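Long-range contacts in putative cellulase CEL6 (Mycobacterium tuberculosis, PDB 1UP3), which probably hydrolyses internal beta-1,4-glycosidic bonds of cellulose: residues 77-83 and 118-124; 95-99 and 139-143. All coordinates share one frame; numbering follows the deposited sequence.

Overall arrangement
Both contacts belong to the beta/alpha architecture of the family 6 domain, and their segments alternate along the chain. Contact 1 (77-83 with 118-124) joins a loop after strand 72-75 to the turn and short helix after strand 113-117, and reaches the glycan pocket, lined here by Asp-82, Asp-120 and Met-124. Contact 2 (95-99 with 139-143) packs the helices that come after those segments and lies farther from the middle of the chain. The two centres are about 12 Å apart. They touch through Tyr-97, whose OH lies 2.6 Å from Glu-118 OE2, probably a hydrogen bond, and through Pro-79 CD, which rests 3.8 Å from Leu-139 CD1.

Contact 1: 77-83 and 118-124; sequences GIPHRDC and EPDALAM. With BGC (beta-D-glucopyranose), chain B.
The backbones come closest at Ile-78 and Glu-118, with CA atoms 6.7 Å apart; 77-83 is an irregular loop, whereas 118-124 turns into a short, weakly bonded helix at about 121-124, with type II turns at Ile-78 to Arg-81, His-80 to Cys-83 and Glu-118 to Ala-121. Both leave neighbouring strands of the family 6 beta/alpha-barrel-like fold, whose seven parallel strands run in sequential order, on the side that binds the glycan. Glu-118 ties their bases together. Its chain bends at chi2 (-63°), bringing the carboxylate onto two successive backbone amides. OE2 receives the Gly-77 N-H at 2.9 Å through its syn lone pair, in a nearly straight bond (164°). OE1 takes the Ile-78 N-H at 3.1 Å, but from 47° above the carboxylate plane. Three bonds, from Gly-77 N, Ile-78 N and, at OE2, the Tyr-97 hydroxyl, grip the buried carboxylate and would fix its rotation. Beside it, Ile-78 presses CB against OE1 and turns CG2 toward the methyl of Ala-121.

At the far end the contact becomes a sugar site. Asp-82 OD1 accepts a hydrogen bond from O3 of a beta-D-glucopyranose unit at 2.8 Å, and Asp-120 OD2 accepts one from the adjacent O4 at 2.7 Å. Water 1 donates to the same two oxygens, 2.7 Å from each of Asp-82 OD1 and Asp-120 OD2. Asp-82 OD2 accepts a hydrogen bond from the backbone N of Ala-87, and Asn-191 provides a further bond to the glucose. Met-124 lies beside this pair: a bend at its last torsion brings CE toward Asp-82 OD1 and the sugar's O2. Its SD lies 3.3 Å from SG of Cys-83, the sulfur that forms the disulfide with Cys-127.

Contact 2: 95-99 and 139-143; sequences TDYRG and LVRYA
Arg-98, Leu-139 and Tyr-142 bury the most surface where the helical segments 95-99 and 139-143 lie side by side, their axes 10.3 Å apart and only 13° from parallel. Arg-98 reaches over one face of the Tyr-142 ring, and the two side chains cross at about a right angle. Its aliphatic part makes the more central approach: CG stands 4.1 Å from the ring centroid, a CH-pi contact. Farther out the arginine bends at chi3 and folds the guanidinium back over the ring margin, with CZ 4.4 Å from the centroid in an off-centre cation-pi interaction. The planes of guanidinium and ring are inclined by 37°, so this is a tilted overlap rather than a flat stack; NH2 makes the nearest approach, 3.5 Å from Tyr-142 CD1. The phenol is placed there by its first torsion, which sets CG opposite the backbone N (chi1 -173°), and its OH is tied to Asp-102, one turn farther along the arginine's own helix.

Leu-139 packs against both Tyr-97 and Arg-98. Its CD2 methyl meets Arg-98 CG at 3.8 Å, while its CB lies 3.9 Å from CD2 of Tyr-97. The Tyr-97 ring passes the leucine obliquely, with its edge toward the Leu-139 carbonyl oxygen, and extends inward so that its hydroxyl reaches Glu-118. The interface therefore grades from a polar, partly exposed outer side at Arg-98 and Tyr-142 to a buried inner side at Tyr-97 and Ala-143. Helices 94-108 and 130-147 precede strands 113-117 and 153-158 respectively, and pack as neighbours in the helical layer beside these adjacent parallel strands.

Contact 1: 77-83 and 118-124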
loop_
_atom_site.group_PDB
_atom_site.type_symbol
_atom_site.label_atom_id
_atom_site.label_comp_id
_atom_site.label_asym_id
_atom_site.label_seq_id
_atom_site.Cartn_x
_atom_site.Cartn_y
_atom_site.Cartn_z
ATOM N N GLY A 77 -0.115 2.405 10.465
ATOM C CA GLY A 77 -0.036 2.887 11.844
ATOM C C GLY A 77 0.380 1.840 12.868
ATOM O O GLY A 77 0.302 2.126 14.069
ATOM N N ILE A 78 0.802 0.662 12.448
ATOM C CA ILE A 78 1.052 -0.444 13.414
ATOM C C ILE A 78 2.101 -0.049 14.447
ATOM O O ILE A 78 3.065 0.654 14.135
ATOM C CB ILE A 78 1.473 -1.755 12.664
ATOM C CG1 ILE A 78 1.191 -3.009 13.479
ATOM C CG2 ILE A 78 2.905 -1.674 12.216
ATOM C CD1 ILE A 78 -0.285 -3.323 13.605
ATOM N N PRO A 79 1.911 -0.433 15.696
ATOM C CA PRO A 79 2.957 -0.180 16.687
ATOM C C PRO A 79 4.282 -0.841 16.284
ATOM O O PRO A 79 4.294 -1.911 15.693
ATOM C CB PRO A 79 2.385 -0.791 17.977
ATOM C CG PRO A 79 0.899 -0.669 17.802
ATOM C CD PRO A 79 0.712 -0.977 16.324
ATOM N N HIS A 80 5.388 -0.177 16.595
ATOM C CA HIS A 80 6.737 -0.620 16.199
ATOM C C HIS A 80 6.851 -0.655 14.680
ATOM O O HIS A 80 7.521 -1.521 14.132
ATOM C CB HIS A 80 7.126 -1.994 16.809
ATOM C CG HIS A 80 6.675 -2.156 18.222
ATOM N ND1 HIS A 80 7.034 -1.257 19.202
ATOM C CD2 HIS A 80 5.849 -3.050 18.809
ATOM C CE1 HIS A 80 6.458 -1.601 20.340
ATOM N NE2 HIS A 80 5.722 -2.678 20.132
ATOM N N ARG A 81 6.200 0.322 14.013
ATOM C CA ARG A 81 6.248 0.404 12.551
ATOM C C ARG A 81 7.680 0.400 12.065
ATOM O O ARG A 81 8.513 1.098 12.609
ATOM C CB ARG A 81 5.510 1.631 12.060
ATOM C CG ARG A 81 5.183 1.638 10.589
ATOM C CD ARG A 81 4.472 2.893 10.195
ATOM N NE ARG A 81 5.356 4.039 10.174
ATOM C CZ ARG A 81 4.963 5.261 9.922
ATOM N NH1 ARG A 81 3.691 5.531 9.660
ATOM N NH2 ARG A 81 5.843 6.238 9.883
ATOM N N ASP A 82 7.920 -0.415 11.020
ATOM C CA ASP A 82 9.204 -0.521 10.375
ATOM C C ASP A 82 10.306 -1.000 11.313
ATOM O O ASP A 82 11.486 -0.857 10.991
ATOM C CB ASP A 82 9.595 0.809 9.732
ATOM C CG ASP A 82 10.383 0.634 8.477
ATOM O OD1 ASP A 82 10.038 -0.262 7.639
ATOM O OD2 ASP A 82 11.429 1.314 8.245
ATOM N N CYS A 83 9.932 -1.584 12.462
ATOM C CA CYS A 83 10.917 -2.040 13.436
ATOM C C CYS A 83 11.961 -0.958 13.733
ATOM O O CYS A 83 13.128 -1.269 13.938
ATOM C CB CYS A 83 11.575 -3.308 12.948
ATOM S SG CYS A 83 10.411 -4.651 12.618
ATOM N N GLU A 118 -1.677 -2.292 6.495
ATOM C CA GLU A 118 -0.351 -2.383 7.106
ATOM C C GLU A 118 0.742 -3.022 6.259
ATOM O O GLU A 118 1.239 -4.104 6.555
ATOM C CB GLU A 118 -0.459 -3.046 8.470
ATOM C CG GLU A 118 -1.321 -2.253 9.442
ATOM C CD GLU A 118 -0.777 -0.872 9.780
ATOM O OE1 GLU A 118 0.450 -0.584 9.646
ATOM O OE2 GLU A 118 -1.607 -0.036 10.233
ATOM N N PRO A 119 1.180 -2.287 5.252
ATOM C CA PRO A 119 2.385 -2.704 4.488
ATOM C C PRO A 119 3.509 -3.115 5.443
ATOM O O PRO A 119 3.801 -2.373 6.372
ATOM C CB PRO A 119 2.783 -1.421 3.744
ATOM C CG PRO A 119 1.451 -0.771 3.462
ATOM C CD PRO A 119 0.646 -1.019 4.740
ATOM N N ASP A 120 4.071 -4.286 5.205
ATOM C CA ASP A 120 5.256 -4.839 5.901
ATOM C C ASP A 120 4.956 -5.457 7.239
ATOM O O ASP A 120 5.821 -6.139 7.765
ATOM C CB ASP A 120 6.382 -3.825 6.131
ATOM C CG ASP A 120 6.823 -3.087 4.890
ATOM O OD1 ASP A 120 6.680 -3.614 3.761
ATOM O OD2 ASP A 120 7.366 -1.950 5.001
ATOM N N ALA A 121 3.763 -5.263 7.807
ATOM C CA ALA A 121 3.594 -5.650 9.220
ATOM C C ALA A 121 3.756 -7.152 9.426
ATOM O O ALA A 121 4.490 -7.599 10.324
ATOM C CB ALA A 121 2.277 -5.165 9.772
ATOM N N LEU A 122 3.065 -7.945 8.636
ATOM C CA LEU A 122 3.159 -9.412 8.783
ATOM C C LEU A 122 4.544 -9.909 8.352
ATOM O O LEU A 122 5.097 -10.808 8.987
ATOM C CB LEU A 122 2.097 -10.147 7.989
ATOM C CG LEU A 122 0.635 -9.908 8.410
ATOM C CD1 LEU A 122 -0.295 -10.784 7.590
ATOM C CD2 LEU A 122 0.442 -10.185 9.873
ATOM N N ALA A 123 5.095 -9.317 7.300
ATOM C CA ALA A 123 6.378 -9.813 6.738
ATOM C C ALA A 123 7.545 -9.491 7.643
ATOM O O ALA A 123 8.498 -10.277 7.707
ATOM C CB ALA A 123 6.619 -9.245 5.343
ATOM N N MET A 124 7.476 -8.350 8.343
ATOM C CA MET A 124 8.577 -7.858 9.181
ATOM C C MET A 124 8.435 -8.284 10.648
ATOM O O MET A 124 9.298 -7.980 11.460
ATOM C CB MET A 124 8.714 -6.335 9.079
ATOM C CG MET A 124 10.142 -5.851 9.330
ATOM S SD MET A 124 10.234 -4.058 9.407
ATOM C CE MET A 124 9.929 -3.731 7.798
HETATM C C2 BGC B . 11.935 -2.232 4.381
HETATM C C3 BGC B . 10.636 -1.441 4.394
HETATM C C4 BGC B . 10.043 -1.359 2.987
HETATM C C5 BGC B . 9.966 -2.785 2.400
HETATM C C6 BGC B . 9.533 -2.766 0.928
HETATM C C1 BGC B . 11.707 -3.603 3.736
HETATM O O2 BGC B . 12.497 -2.340 5.703
HETATM O O3 BGC B . 10.814 -0.144 4.941
HETATM O O4 BGC B . 8.740 -0.766 2.978
HETATM O O5 BGC B . 11.227 -3.435 2.425
HETATM O O6 BGC B . 9.391 -4.084 0.433
HETATM O O HOH W 1 7.438 -0.718 7.348
#

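Contact 2: 95-99 and 139-143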
loop_
_atom_site.group_PDB
_atom_site.type_symbol
_atom_site.label_atom_id
_atom_site.label_comp_id
_atom_site.label_asym_id
_atom_site.label_seq_id
_atom_site.Cartn_x
_atom_site.Cartn_y
_atom_site.Cartn_z
ATOM N N THR A 95 -3.699 -0.687 22.300
ATOM C CA THR A 95 -4.932 0.012 22.646
ATOM C C THR A 95 -5.197 1.227 21.734
ATOM O O THR A 95 -6.308 1.434 21.244
ATOM C CB THR A 95 -4.848 0.455 24.088
ATOM O OG1 THR A 95 -4.879 -0.702 24.906
ATOM C CG2 THR A 95 -6.085 1.252 24.481
ATOM N N ASP A 96 -4.156 2.016 21.521
ATOM C CA ASP A 96 -4.243 3.183 20.661
ATOM C C ASP A 96 -4.579 2.745 19.245
ATOM O O ASP A 96 -5.436 3.331 18.584
ATOM C CB ASP A 96 -2.929 3.945 20.635
ATOM C CG ASP A 96 -2.569 4.599 21.947
ATOM O OD1 ASP A 96 -3.450 5.032 22.693
ATOM O OD2 ASP A 96 -1.362 4.683 22.309
ATOM N N TYR A 97 -3.902 1.704 18.763
ATOM C CA TYR A 97 -4.128 1.258 17.389
ATOM C C TYR A 97 -5.572 0.775 17.213
ATOM O O TYR A 97 -6.231 1.067 16.202
ATOM C CB TYR A 97 -3.140 0.131 17.043
ATOM C CG TYR A 97 -3.226 -0.310 15.589
ATOM C CD1 TYR A 97 -2.623 0.443 14.592
ATOM C CD2 TYR A 97 -3.968 -1.423 15.205
ATOM C CE1 TYR A 97 -2.724 0.114 13.269
ATOM C CE2 TYR A 97 -4.058 -1.776 13.841
ATOM C CZ TYR A 97 -3.433 -0.994 12.901
ATOM O OH TYR A 97 -3.508 -1.296 11.553
ATOM N N ARG A 98 -6.060 0.023 18.190
ATOM C CA ARG A 98 -7.444 -0.417 18.086
ATOM C C ARG A 98 -8.442 0.729 18.034
ATOM O O ARG A 98 -9.440 0.693 17.308
ATOM C CB ARG A 98 -7.785 -1.400 19.195
ATOM C CG ARG A 98 -7.017 -2.660 19.139
ATOM C CD ARG A 98 -7.004 -3.304 20.478
ATOM N NE ARG A 98 -8.052 -4.282 20.547
ATOM C CZ ARG A 98 -7.811 -5.580 20.357
ATOM N NH1 ARG A 98 -6.569 -6.008 20.129
ATOM N NH2 ARG A 98 -8.797 -6.448 20.394
ATOM N N GLY A 99 -8.196 1.760 18.781
ATOM C CA GLY A 99 -9.080 2.910 18.766
ATOM C C GLY A 99 -9.047 3.615 17.421
ATOM O O GLY A 99 -10.065 4.101 16.914
ATOM N N LEU A 139 -3.580 -7.379 16.262
ATOM C CA LEU A 139 -3.952 -6.059 15.769
ATOM C C LEU A 139 -4.341 -6.083 14.291
ATOM O O LEU A 139 -5.305 -5.433 13.899
ATOM C CB LEU A 139 -2.804 -5.072 16.014
ATOM C CG LEU A 139 -2.554 -4.796 17.495
ATOM C CD1 LEU A 139 -1.314 -3.909 17.619
ATOM C CD2 LEU A 139 -3.710 -4.236 18.217
ATOM N N VAL A 140 -3.633 -6.872 13.488
ATOM C CA VAL A 140 -3.987 -6.994 12.098
ATOM C C VAL A 140 -5.328 -7.716 11.979
ATOM O O VAL A 140 -6.156 -7.346 11.156
ATOM C CB VAL A 140 -2.864 -7.648 11.270
ATOM C CG1 VAL A 140 -3.327 -7.844 9.821
ATOM C CG2 VAL A 140 -1.630 -6.748 11.320
ATOM N N ARG A 141 -5.516 -8.772 12.760
ATOM C CA ARG A 141 -6.810 -9.443 12.778
ATOM C C ARG A 141 -7.948 -8.500 13.206
ATOM O O ARG A 141 -9.057 -8.542 12.635
ATOM C CB ARG A 141 -6.760 -10.677 13.699
ATOM C CG ARG A 141 -8.048 -11.510 13.587
ATOM C CD ARG A 141 -8.088 -12.768 14.480
ATOM N NE ARG A 141 -6.770 -13.217 14.803
ATOM C CZ ARG A 141 -6.133 -13.159 15.971
ATOM N NH1 ARG A 141 -6.718 -12.750 17.102
ATOM N NH2 ARG A 141 -4.858 -13.573 15.982
ATOM N N TYR A 142 -7.682 -7.636 14.181
ATOM C CA TYR A 142 -8.654 -6.651 14.630
ATOM C C TYR A 142 -9.048 -5.712 13.471
ATOM O O TYR A 142 -10.221 -5.436 13.247
ATOM C CB TYR A 142 -8.102 -5.846 15.803
ATOM C CG TYR A 142 -9.149 -4.927 16.412
ATOM C CD1 TYR A 142 -10.064 -5.409 17.303
ATOM C CD2 TYR A 142 -9.246 -3.590 16.021
ATOM C CE1 TYR A 142 -11.061 -4.599 17.837
ATOM C CE2 TYR A 142 -10.239 -2.757 16.562
ATOM C CZ TYR A 142 -11.158 -3.298 17.455
ATOM O OH TYR A 142 -12.174 -2.533 18.029
ATOM N N ALA A 143 -8.050 -5.265 12.710
ATOM C CA ALA A 143 -8.315 -4.445 11.542
ATOM C C ALA A 143 -9.213 -5.151 10.537
ATOM O O ALA A 143 -10.162 -4.578 10.049
ATOM C CB ALA A 143 -7.017 -4.017 10.898
#